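Local coordinates for protein amidohydrolase (Thermotoga maritima, PDB 3OOQ) that probably hydrolyses a cyclic amide such as allantoin, as an amidohydrolase of the TIM-barrel clan, at residues R106-G111 and I132-I137; R160-G163 and T168-T171; L286-I291 and M323-K328. All coordinates share one frame; numbering follows the deposited sequence.

Contact 1 of 3, residues R106-G111 and I132-I137; sequences RALAGG and IKFRSI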
loop_
_atom_site.group_PDB
_atom_site.type_symbol
_atom_site.label_atom_id
_atom_site.label_comp_id
_atom_site.label_asym_id
_atom_site.label_seq_id
_atom_site.Cartn_x
_atom_site.Cartn_y
_atom_site.Cartn_z
ATOM N N ARG F 106 -31.628 3.099 29.357
ATOM C CA ARG F 106 -30.723 3.659 30.351
ATOM C C ARG F 106 -30.887 5.176 30.450
ATOM O O ARG F 106 -30.800 5.731 31.543
ATOM C CB ARG F 106 -29.269 3.281 30.034
ATOM C CG ARG F 106 -28.964 1.794 30.240
ATOM C CD ARG F 106 -27.553 1.441 29.776
ATOM N NE ARG F 106 -27.241 0.034 30.038
ATOM C CZ ARG F 106 -26.797 -0.850 29.139
ATOM N NH1 ARG F 106 -26.551 -0.507 27.877
ATOM N NH2 ARG F 106 -26.565 -2.093 29.525
ATOM N N ALA F 107 -31.157 5.838 29.323
ATOM C CA ALA F 107 -31.404 7.299 29.323
ATOM C C ALA F 107 -32.717 7.675 30.047
ATOM O O ALA F 107 -32.769 8.657 30.793
ATOM C CB ALA F 107 -31.403 7.841 27.914
ATOM N N LEU F 108 -33.758 6.878 29.815
ATOM C CA LEU F 108 -35.015 6.985 30.555
ATOM C C LEU F 108 -34.791 6.792 32.061
ATOM O O LEU F 108 -35.313 7.560 32.864
ATOM C CB LEU F 108 -36.051 5.997 29.999
ATOM C CG LEU F 108 -36.576 6.257 28.570
ATOM C CD1 LEU F 108 -37.329 5.038 28.015
ATOM C CD2 LEU F 108 -37.474 7.505 28.504
ATOM N N ALA F 109 -34.001 5.790 32.442
ATOM C CA ALA F 109 -33.618 5.590 33.833
ATOM C C ALA F 109 -32.807 6.766 34.426
ATOM O O ALA F 109 -32.611 6.831 35.642
ATOM C CB ALA F 109 -32.849 4.226 34.012
ATOM N N GLY F 110 -32.317 7.665 33.569
ATOM C CA GLY F 110 -31.694 8.906 34.025
ATOM C C GLY F 110 -32.568 10.135 33.813
ATOM O O GLY F 110 -32.135 11.270 34.023
ATOM N N GLY F 111 -33.793 9.909 33.363
ATOM C CA GLY F 111 -34.792 10.962 33.290
ATOM C C GLY F 111 -34.791 11.781 32.024
ATOM O O GLY F 111 -35.398 12.836 31.991
ATOM N N ILE F 132 -36.351 13.760 18.571
ATOM C CA ILE F 132 -37.192 12.603 18.792
ATOM C C ILE F 132 -37.466 12.435 20.278
ATOM O O ILE F 132 -36.773 13.010 21.125
ATOM C CB ILE F 132 -36.566 11.295 18.191
ATOM C CG1 ILE F 132 -35.208 10.971 18.832
ATOM C CG2 ILE F 132 -36.401 11.410 16.671
ATOM C CD1 ILE F 132 -35.248 9.877 19.842
ATOM N N LYS F 133 -38.486 11.642 20.579
ATOM C CA LYS F 133 -38.780 11.243 21.952
ATOM C C LYS F 133 -38.649 9.739 22.030
ATOM O O LYS F 133 -38.885 9.063 21.039
ATOM C CB LYS F 133 -40.212 11.599 22.315
ATOM C CG LYS F 133 -40.516 13.061 22.356
ATOM C CD LYS F 133 -41.846 13.248 23.072
ATOM C CE LYS F 133 -42.353 14.643 22.892
ATOM N NZ LYS F 133 -43.536 14.836 23.756
ATOM N N PHE F 134 -38.297 9.223 23.209
ATOM C CA PHE F 134 -38.106 7.783 23.402
ATOM C C PHE F 134 -39.445 7.089 23.666
ATOM O O PHE F 134 -39.604 6.428 24.688
ATOM C CB PHE F 134 -37.146 7.514 24.577
ATOM C CG PHE F 134 -35.787 8.155 24.438
ATOM C CD1 PHE F 134 -35.084 8.110 23.228
ATOM C CD2 PHE F 134 -35.176 8.746 25.545
ATOM C CE1 PHE F 134 -33.817 8.701 23.104
ATOM C CE2 PHE F 134 -33.908 9.336 25.430
ATOM C CZ PHE F 134 -33.227 9.306 24.194
ATOM N N ARG F 135 -40.399 7.243 22.743
ATOM C CA ARG F 135 -41.765 6.775 22.952
ATOM C C ARG F 135 -42.123 5.410 22.345
ATOM O O ARG F 135 -43.128 4.823 22.737
ATOM C CB ARG F 135 -42.812 7.838 22.531
ATOM C CG ARG F 135 -42.513 8.564 21.226
ATOM C CD ARG F 135 -43.748 9.271 20.644
ATOM N NE ARG F 135 -43.911 10.686 20.994
ATOM C CZ ARG F 135 -43.950 11.703 20.120
ATOM N NH1 ARG F 135 -43.821 11.501 18.816
ATOM N NH2 ARG F 135 -44.127 12.943 20.560
ATOM N N SER F 136 -41.322 4.906 21.407
ATOM C CA SER F 136 -41.729 3.744 20.617
ATOM C C SER F 136 -40.522 3.131 19.886
ATOM O O SER F 136 -39.510 3.796 19.683
ATOM C CB SER F 136 -42.809 4.189 19.604
ATOM O OG SER F 136 -43.055 3.226 18.609
ATOM N N ILE F 137 -40.635 1.868 19.488
ATOM C CA ILE F 137 -39.609 1.266 18.646
ATOM C C ILE F 137 -39.829 1.642 17.194
ATOM O O ILE F 137 -38.998 1.367 16.341
ATOM C CB ILE F 137 -39.549 -0.262 18.807
ATOM C CG1 ILE F 137 -40.895 -0.887 18.435
ATOM C CG2 ILE F 137 -39.115 -0.609 20.235
ATOM C CD1 ILE F 137 -40.927 -2.361 18.632
#
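The backbones of L108 and F134 keep 7.8 Å between their CA atoms, their nearest approach, so the last turn of helix 103-108 and the end of strand 125-133, both in the amidohydrolase domain of the TIM-barrel clan, meet through side chains alone. The helix end is a Schellman motif: G111 is the C-prime residue, its N bonded to L108 O at 2.8 Å while V112 N reaches A107 O. Its phi of 87° suits glycine, since a CB would press on the preceding carbonyl. On the other segment the strand ends at K133, and F134 centres an inverse gamma turn. With chi1 at -57°, CG lies beside the backbone N, and the ring extends toward the helix. A107 CB approaches F134 CE2 at 3.8 Å, obliquely to the ring; the small methyl lets the phenyl come close to the helix. L108 CD2 meets the ring edge, 3.9 Å from both F134 CB and F134 CD2, as the two side chains slide past each other in opposite directions. V112 and V115 also touch F134, and V378 and I380 touch L108, extending this apolar layer between the helix and the strands. K133 NZ, by contrast, forms salt bridges with D358, D360 and D381. With no hydrogen bond between the segments, the contact rests on buried apolar packing, the methyl of A107 and the branch of L108 against the F134 side chain.

Contact 2 of 3, residues R160-G163 and T168-T171; sequences RVYG and TPST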
loop_
_atom_site.group_PDB
_atom_site.type_symbol
_atom_site.label_atom_id
_atom_site.label_comp_id
_atom_site.label_asym_id
_atom_site.label_seq_id
_atom_site.Cartn_x
_atom_site.Cartn_y
_atom_site.Cartn_z
ATOM N N ARG F 160 -8.587 16.635 10.382
ATOM C CA ARG F 160 -7.911 15.361 10.678
ATOM C C ARG F 160 -8.495 14.250 9.795
ATOM O O ARG F 160 -7.745 13.535 9.130
ATOM C CB ARG F 160 -8.020 14.962 12.158
ATOM C CG ARG F 160 -7.440 13.562 12.470
ATOM C CD ARG F 160 -7.762 13.061 13.889
ATOM N NE ARG F 160 -9.209 13.022 14.164
ATOM C CZ ARG F 160 -10.044 12.021 13.831
ATOM N NH1 ARG F 160 -9.598 10.929 13.193
ATOM N NH2 ARG F 160 -11.340 12.117 14.139
ATOM N N VAL F 161 -9.827 14.121 9.789
ATOM C CA VAL F 161 -10.505 13.103 8.954
ATOM C C VAL F 161 -10.155 13.212 7.457
ATOM O O VAL F 161 -9.770 12.208 6.807
ATOM C CB VAL F 161 -12.044 13.093 9.147
ATOM C CG1 VAL F 161 -12.718 12.256 8.068
ATOM C CG2 VAL F 161 -12.412 12.539 10.524
ATOM N N TYR F 162 -10.263 14.412 6.896
ATOM C CA TYR F 162 -9.974 14.525 5.467
ATOM C C TYR F 162 -8.476 14.611 5.155
ATOM O O TYR F 162 -8.018 14.085 4.132
ATOM C CB TYR F 162 -10.915 15.531 4.749
ATOM C CG TYR F 162 -12.300 14.932 4.786
ATOM C CD1 TYR F 162 -12.700 13.981 3.826
ATOM C CD2 TYR F 162 -13.166 15.188 5.868
ATOM C CE1 TYR F 162 -13.945 13.344 3.911
ATOM C CE2 TYR F 162 -14.408 14.567 5.945
ATOM C CZ TYR F 162 -14.797 13.648 4.965
ATOM O OH TYR F 162 -16.031 13.010 5.063
ATOM N N GLY F 163 -7.711 15.214 6.071
ATOM C CA GLY F 163 -6.247 15.232 5.949
ATOM C C GLY F 163 -5.689 13.810 5.920
ATOM O O GLY F 163 -4.840 13.499 5.097
ATOM N N THR F 168 -9.114 17.515 0.548
ATOM C CA THR F 168 -9.588 18.812 1.079
ATOM C C THR F 168 -10.807 18.517 1.973
ATOM O O THR F 168 -11.706 17.798 1.545
ATOM C CB THR F 168 -9.979 19.763 -0.084
ATOM O OG1 THR F 168 -8.925 19.768 -1.054
ATOM C CG2 THR F 168 -10.231 21.195 0.402
ATOM N N PRO F 169 -10.839 19.031 3.218
ATOM C CA PRO F 169 -9.887 19.915 3.889
ATOM C C PRO F 169 -8.848 19.231 4.775
ATOM O O PRO F 169 -9.142 18.273 5.479
ATOM C CB PRO F 169 -10.787 20.769 4.773
ATOM C CG PRO F 169 -11.875 19.753 5.239
ATOM C CD PRO F 169 -12.106 18.900 3.985
ATOM N N SER F 170 -7.644 19.784 4.769
ATOM C CA SER F 170 -6.584 19.353 5.663
ATOM C C SER F 170 -6.198 20.509 6.588
ATOM O O SER F 170 -5.309 20.361 7.412
ATOM C CB SER F 170 -5.358 18.886 4.851
ATOM O OG SER F 170 -4.824 19.932 4.047
ATOM N N THR F 171 -6.865 21.658 6.440
ATOM C CA THR F 171 -6.562 22.850 7.242
ATOM C C THR F 171 -7.880 23.535 7.621
ATOM O O THR F 171 -8.909 23.315 6.981
ATOM C CB THR F 171 -5.713 23.889 6.447
ATOM O OG1 THR F 171 -6.468 24.342 5.319
ATOM C CG2 THR F 171 -4.367 23.292 5.955
#
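Y162 and P169 pack together in a helix-to-loop contact at the edge of the fold, where the last turn of helix 156-164 meets the connection that leads into helix 172-198. Two local features define that connection: a cis peptide bond between T168 and P169, and the N-cap T171, whose OG1 caps G174 N at the start of the long helix. The cis bond is one that proline accepts far more readily than other residues, and it places the P169 ring beside the tyrosine, both pointing the same way. P169 CD sits 3.7 Å from Y162 CB and 4.1 Å from Y162 CG, obliquely to the aromatic ring. P169 O also comes close, 3.3 Å from Y162 CB. On the tyrosine's own helix, V161 CG1 rests over one face, 3.5 Å above the ring plane and toward its rim. The Y162 ring then leads away from the loop, and its OH is hydrogen-bonded to N123 OD1 and D85 N, so the residue serves as a hydrocarbon wall at its base and a polar group at its end. The polar side chains of T168 and S170 bond to the third subunit, S170 OG to E82 and T168 OG1 to T84 of that neighbouring chain. Between the segments no hydrogen bond forms: G163 N and P169 O lie 3.4 Å apart, but at a poor angle. Glycine suits position 163, where a CB would lie against S170 CB: G163 CA is 4.1 Å from S170 CA, the nearest CA pair, and 3.9 Å from S170 CB.

Contact 3 of 3, residues L286-I291 and M323-K328; sequences LTMETI and MRYGAK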
loop_
_atom_site.group_PDB
_atom_site.type_symbol
_atom_site.label_atom_id
_atom_site.label_comp_id
_atom_site.label_asym_id
_atom_site.label_seq_id
_atom_site.Cartn_x
_atom_site.Cartn_y
_atom_site.Cartn_z
ATOM N N LEU F 286 -11.059 23.799 28.176
ATOM C CA LEU F 286 -12.391 23.381 28.628
ATOM C C LEU F 286 -12.486 23.549 30.142
ATOM O O LEU F 286 -11.569 23.191 30.866
ATOM C CB LEU F 286 -12.677 21.920 28.216
ATOM C CG LEU F 286 -13.929 21.145 28.649
ATOM C CD1 LEU F 286 -14.119 19.948 27.729
ATOM C CD2 LEU F 286 -13.773 20.598 30.026
ATOM N N THR F 287 -13.593 24.120 30.605
ATOM C CA THR F 287 -13.844 24.286 32.035
ATOM C C THR F 287 -15.338 24.226 32.319
ATOM O O THR F 287 -16.167 24.744 31.548
ATOM C CB THR F 287 -13.233 25.593 32.618
ATOM O OG1 THR F 287 -13.700 25.773 33.968
ATOM C CG2 THR F 287 -13.623 26.822 31.770
HETATM N N MSE F 288 -15.677 23.576 33.424
HETATM C CA MSE F 288 -17.055 23.512 33.864
HETATM C C MSE F 288 -17.582 24.879 34.320
HETATM O O MSE F 288 -18.796 25.092 34.404
HETATM C CB MSE F 288 -17.195 22.496 34.976
HETATM C CG MSE F 288 -18.553 21.895 34.996
HETATM SE SE MSE F 288 -18.355 20.050 35.406
HETATM C CE MSE F 288 -19.918 19.398 34.475
ATOM N N GLU F 289 -16.653 25.795 34.592
ATOM C CA GLU F 289 -16.975 27.185 34.909
ATOM C C GLU F 289 -17.672 27.936 33.786
ATOM O O GLU F 289 -18.252 29.003 34.013
ATOM C CB GLU F 289 -15.703 27.933 35.273
ATOM C CG GLU F 289 -15.076 27.475 36.573
ATOM C CD GLU F 289 -14.032 28.447 37.062
ATOM O OE1 GLU F 289 -13.363 29.081 36.221
ATOM O OE2 GLU F 289 -13.887 28.583 38.287
ATOM N N THR F 290 -17.606 27.386 32.579
ATOM C CA THR F 290 -18.228 27.994 31.415
ATOM C C THR F 290 -19.754 28.163 31.586
ATOM O O THR F 290 -20.336 29.143 31.116
ATOM C CB THR F 290 -17.862 27.218 30.104
ATOM O OG1 THR F 290 -17.993 28.089 28.982
ATOM C CG2 THR F 290 -18.761 26.010 29.886
ATOM N N ILE F 291 -20.392 27.220 32.276
ATOM C CA ILE F 291 -21.822 27.321 32.521
ATOM C C ILE F 291 -22.123 28.670 33.211
ATOM O O ILE F 291 -22.838 29.513 32.664
ATOM C CB ILE F 291 -22.355 26.112 33.319
ATOM C CG1 ILE F 291 -22.338 24.839 32.437
ATOM C CG2 ILE F 291 -23.769 26.399 33.874
ATOM C CD1 ILE F 291 -22.538 23.543 33.201
HETATM N N MSE F 323 -22.233 22.265 39.973
HETATM C CA MSE F 323 -22.356 22.992 41.255
HETATM C C MSE F 323 -21.025 23.130 41.991
HETATM O O MSE F 323 -20.891 23.977 42.865
HETATM C CB MSE F 323 -23.412 22.371 42.176
HETATM C CG MSE F 323 -24.812 22.424 41.605
HETATM SE SE MSE F 323 -26.252 21.879 42.819
HETATM C CE MSE F 323 -25.754 20.010 43.156
ATOM N N ARG F 324 -20.036 22.321 41.620
ATOM C CA ARG F 324 -18.668 22.522 42.120
ATOM C C ARG F 324 -17.919 23.631 41.402
ATOM O O ARG F 324 -16.779 23.924 41.770
ATOM C CB ARG F 324 -17.817 21.249 41.995
ATOM C CG ARG F 324 -18.439 20.050 42.603
ATOM C CD ARG F 324 -17.446 18.938 42.832
ATOM N NE ARG F 324 -17.979 18.093 43.892
ATOM C CZ ARG F 324 -17.528 16.888 44.218
ATOM N NH1 ARG F 324 -16.512 16.326 43.557
ATOM N NH2 ARG F 324 -18.119 16.251 45.216
ATOM N N TYR F 325 -18.528 24.208 40.360
ATOM C CA TYR F 325 -17.856 25.216 39.526
ATOM C C TYR F 325 -18.693 26.493 39.356
ATOM O O TYR F 325 -18.684 27.132 38.289
ATOM C CB TYR F 325 -17.460 24.606 38.170
ATOM C CG TYR F 325 -16.626 23.356 38.336
ATOM C CD1 TYR F 325 -17.231 22.102 38.435
ATOM C CD2 TYR F 325 -15.237 23.429 38.445
ATOM C CE1 TYR F 325 -16.478 20.943 38.602
ATOM C CE2 TYR F 325 -14.462 22.269 38.621
ATOM C CZ TYR F 325 -15.101 21.031 38.693
ATOM O OH TYR F 325 -14.367 19.875 38.871
ATOM N N GLY F 326 -19.431 26.838 40.414
ATOM C CA GLY F 326 -20.145 28.116 40.500
ATOM C C GLY F 326 -21.541 28.159 39.912
ATOM O O GLY F 326 -22.176 29.215 39.919
ATOM N N ALA F 327 -22.027 27.020 39.420
ATOM C CA ALA F 327 -23.339 26.941 38.795
ATOM C C ALA F 327 -24.429 26.630 39.825
ATOM O O ALA F 327 -24.220 25.833 40.734
ATOM C CB ALA F 327 -23.341 25.889 37.690
ATOM N N LYS F 328 -25.596 27.244 39.656
ATOM C CA LYS F 328 -26.684 27.104 40.619
ATOM C C LYS F 328 -27.779 26.186 40.105
ATOM O O LYS F 328 -28.088 26.178 38.912
ATOM C CB LYS F 328 -27.262 28.481 40.972
ATOM C CG LYS F 328 -26.207 29.454 41.472
ATOM C CD LYS F 328 -26.481 30.859 40.940
ATOM C CE LYS F 328 -25.305 31.816 41.222
ATOM N NZ LYS F 328 -25.444 33.083 40.454
HETATM O O HOH W 1 -20.247 26.683 36.086
#
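M288, a selenomethionine, lies against Y325 in a Met-aromatic contact, where the turn leading into helix 290-297 meets the loop between helices 315-321 and 329-334. Its CB sits over one face of the tyrosine ring, 3.8 Å from the centroid and 27° off the normal, a CH-pi contact. CG is anti to the backbone N (chi1 -151°), which carries the chain over the ring, with M288 CG 3.7 Å from Y325 CD1. M288 SE lies 3.8 Å from Y325 CE1, oblique to the ring, and the end of the chain leads away from the loop; Q318 and T321 border it too. A long unbranched methionine chain, here with selenium in place of sulfur, can lie against the ring, and the two side chains cross at about a right angle. An alanine in place of Y325 would probably strip M288 CB and SE of their aromatic partner and open a gap between turn and loop. F314 of the second subunit packs on Y325 as well. Beyond the ring, E289 lays its CG obliquely near Y325, and I291 CG2 meets A327 CB at 3.9 Å. T287 holds the turn by a capping bond, its OG1 accepting from E289 N at 3.0 Å. G326 has phi 87°, a value that favours glycine. The backbones are joined by one water, which donates to M288 O and to Y325 O, 2.7 Å from each oxygen.

Followed from the N terminus, the three contacts come in series: each closes before the next opens, so none nests within or crosses another. In contact 1 the hairpin of strands 112-117 and 125-133 returns, at its open end, to the end of helix 103-108. Contact 2 closes a far shorter loop, with only four residues between its segments, at the corner between helices 156-164 and 172-198. Contact 3 spans a longer excursion through helix 290-297, strand 301-303 and helix 315-321. Their centres stand 27 to 36 Å apart and none touches another. Residues of contacts 1 and 3 meet the second subunit, whereas contact 2 faces the third.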